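Local coordinates for protein pyruvate kinase (Cryptosporidium parvum, PDB 4DRS) that probably catalyses the last step of glycolysis, passing the phosphoryl group of phosphoenolpyruvate to ADP to yield pyruvate and ATP, at residues I428-E433 and R439-Y444. Residues are numbered along the deposited sequence; the frame is centred on the assembly and turned at random.
Sequences IITITE and RLISKY. With SO4 (sulfate ion), chain C.
The packing of I441 on I428 and T430 illustrates the first half of a beta-alpha-beta unit, in which strand 427-431, helix 436-443 and strand 449-454 follow one another in the alpha/beta domain of pyruvate kinase. The CA atoms of I428 and I441 lie 8.5 Å apart, a gap filled by their branched side chains, which run past each other in opposite directions. CD1 of I441 rests 3.8 Å from CG2 of I428 and 3.9 Å from CB of T430, two residues farther along the same strand face. The nearly straight end of I441 (chi2 168°) carries this methyl to both residues, while its other branch, CG2, stays over I428, 4.0 Å from CD1 of I428. The interface is small, wholly buried and held by apolar contact.

Beyond the strand, the chain turns into a loop that holds a sulfate ion, probably from the crystallisation liquor. A chi1 of -177°, which sets OG1 opposite the backbone N, lets T432 bring this hydroxyl oxygen 2.7 Å from both O2 and O3 of the sulfate; the same OG1 also bonds to the backbone N of G435. The longer bond from E433 N to sulfate O3, 3.3 Å, is bent to 142°. The hydroxyls of T434 and T437 add further bonds, and the site, beside the start of helix 436-443, would suit an anion. Its place resembles the loop that takes a phosphate of fructose 1,6-bisphosphate in allosterically regulated pyruvate kinases.

I441 also touches I450 of strand 449-454, so this one side chain bridges two adjacent parallel strands. On the strand side, I428 meets A420 of helix 408-422, whereas I429 points away from the helix and bonds through its backbone to strand 502-506.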
loop_
_atom_site.group_PDB
_atom_site.type_symbol
_atom_site.label_atom_id
_atom_site.label_comp_id
_atom_site.label_asym_id
_atom_site.label_seq_id
_atom_site.Cartn_x
_atom_site.Cartn_y
_atom_site.Cartn_z
ATOM N N ILE A 428 19.938 -3.238 19.042
ATOM C CA ILE A 428 20.840 -2.696 18.039
ATOM C C ILE A 428 21.996 -2.015 18.772
ATOM O O ILE A 428 21.806 -0.992 19.437
ATOM C CB ILE A 428 20.141 -1.693 17.094
ATOM C CG1 ILE A 428 18.939 -2.354 16.402
ATOM C CG2 ILE A 428 21.130 -1.158 16.064
ATOM C CD1 ILE A 428 18.094 -1.407 15.571
ATOM N N ILE A 429 23.187 -2.602 18.665
ATOM C CA ILE A 429 24.375 -2.066 19.324
ATOM C C ILE A 429 25.229 -1.306 18.315
ATOM O O ILE A 429 25.545 -1.831 17.246
ATOM C CB ILE A 429 25.207 -3.173 20.009
ATOM C CG1 ILE A 429 24.333 -3.973 20.975
ATOM C CG2 ILE A 429 26.403 -2.577 20.744
ATOM C CD1 ILE A 429 24.974 -5.255 21.473
ATOM N N THR A 430 25.589 -0.070 18.654
ATOM C CA THR A 430 26.414 0.749 17.771
ATOM C C THR A 430 27.683 1.259 18.460
ATOM O O THR A 430 27.626 1.868 19.528
ATOM C CB THR A 430 25.612 1.910 17.124
ATOM O OG1 THR A 430 26.467 2.661 16.254
ATOM C CG2 THR A 430 25.016 2.845 18.175
ATOM N N ILE A 431 28.828 0.973 17.854
ATOM C CA ILE A 431 30.104 1.477 18.342
ATOM C C ILE A 431 30.332 2.815 17.652
ATOM O O ILE A 431 30.436 2.880 16.431
ATOM C CB ILE A 431 31.261 0.492 18.047
ATOM C CG1 ILE A 431 31.023 -0.851 18.751
ATOM C CG2 ILE A 431 32.600 1.077 18.472
ATOM C CD1 ILE A 431 31.971 -1.954 18.322
ATOM N N THR A 432 30.385 3.881 18.442
ATOM C CA THR A 432 30.440 5.234 17.902
ATOM C C THR A 432 31.384 6.133 18.698
ATOM O O THR A 432 31.514 5.990 19.915
ATOM C CB THR A 432 29.029 5.867 17.804
ATOM O OG1 THR A 432 29.121 7.162 17.199
ATOM C CG2 THR A 432 28.367 5.986 19.182
ATOM N N GLU A 433 32.046 7.048 17.998
ATOM C CA GLU A 433 32.952 7.997 18.632
ATOM C C GLU A 433 32.328 9.392 18.699
ATOM O O GLU A 433 32.814 10.255 19.429
ATOM C CB GLU A 433 34.292 8.046 17.884
ATOM C CG GLU A 433 35.456 8.567 18.726
ATOM C CD GLU A 433 36.571 9.199 17.895
ATOM O OE1 GLU A 433 36.267 9.853 16.872
ATOM O OE2 GLU A 433 37.754 9.058 18.278
ATOM N N ARG A 439 22.329 8.465 16.494
ATOM C CA ARG A 439 21.281 9.417 16.112
ATOM C C ARG A 439 20.546 8.996 14.834
ATOM O O ARG A 439 19.327 9.144 14.733
ATOM C CB ARG A 439 21.864 10.828 15.960
ATOM C CG ARG A 439 21.967 11.588 17.279
ATOM C CD ARG A 439 22.505 13.009 17.117
ATOM N NE ARG A 439 23.945 13.014 16.869
ATOM C CZ ARG A 439 24.882 12.965 17.817
ATOM N NH1 ARG A 439 24.547 12.917 19.105
ATOM N NH2 ARG A 439 26.163 12.963 17.472
ATOM N N LEU A 440 21.295 8.464 13.869
ATOM C CA LEU A 440 20.724 7.989 12.611
ATOM C C LEU A 440 19.847 6.747 12.796
ATOM O O LEU A 440 18.801 6.632 12.165
ATOM C CB LEU A 440 21.822 7.729 11.578
ATOM C CG LEU A 440 22.507 8.971 10.994
ATOM C CD1 LEU A 440 23.791 8.583 10.270
ATOM C CD2 LEU A 440 21.571 9.752 10.073
ATOM N N ILE A 441 20.271 5.823 13.656
ATOM C CA ILE A 441 19.451 4.650 13.964
ATOM C C ILE A 441 18.158 5.106 14.642
ATOM O O ILE A 441 17.075 4.632 14.293
ATOM C CB ILE A 441 20.198 3.604 14.828
ATOM C CG1 ILE A 441 21.449 3.096 14.100
ATOM C CG2 ILE A 441 19.287 2.424 15.163
ATOM C CD1 ILE A 441 22.399 2.301 14.975
ATOM N N SER A 442 18.282 6.050 15.581
ATOM C CA SER A 442 17.137 6.620 16.304
ATOM C C SER A 442 16.108 7.258 15.371
ATOM O O SER A 442 14.902 7.136 15.584
ATOM C CB SER A 442 17.618 7.649 17.332
ATOM O OG SER A 442 16.536 8.127 18.114
ATOM N N LYS A 443 16.601 7.936 14.338
ATOM C CA LYS A 443 15.773 8.537 13.292
ATOM C C LYS A 443 14.823 7.528 12.627
ATOM O O LYS A 443 13.716 7.886 12.217
ATOM C CB LYS A 443 16.682 9.181 12.244
ATOM C CG LYS A 443 15.973 9.826 11.064
ATOM C CD LYS A 443 16.975 10.344 10.041
ATOM C CE LYS A 443 16.270 10.932 8.832
ATOM N NZ LYS A 443 17.249 11.486 7.854
ATOM N N TYR A 444 15.244 6.267 12.528
ATOM C CA TYR A 444 14.426 5.270 11.838
ATOM C C TYR A 444 13.552 4.439 12.766
ATOM O O TYR A 444 12.923 3.471 12.329
ATOM C CB TYR A 444 15.271 4.416 10.884
ATOM C CG TYR A 444 15.705 5.229 9.696
ATOM C CD1 TYR A 444 14.872 5.369 8.585
ATOM C CD2 TYR A 444 16.922 5.911 9.702
ATOM C CE1 TYR A 444 15.250 6.147 7.503
ATOM C CE2 TYR A 444 17.310 6.694 8.622
ATOM C CZ TYR A 444 16.470 6.807 7.529
ATOM O OH TYR A 444 16.844 7.570 6.455
HETATM S S SO4 C . 30.118 7.385 14.206
HETATM O O1 SO4 C . 30.910 6.141 14.134
HETATM O O2 SO4 C . 28.719 7.030 14.511
HETATM O O3 SO4 C . 30.641 8.260 15.278
HETATM O O4 SO4 C . 30.200 8.124 12.929
#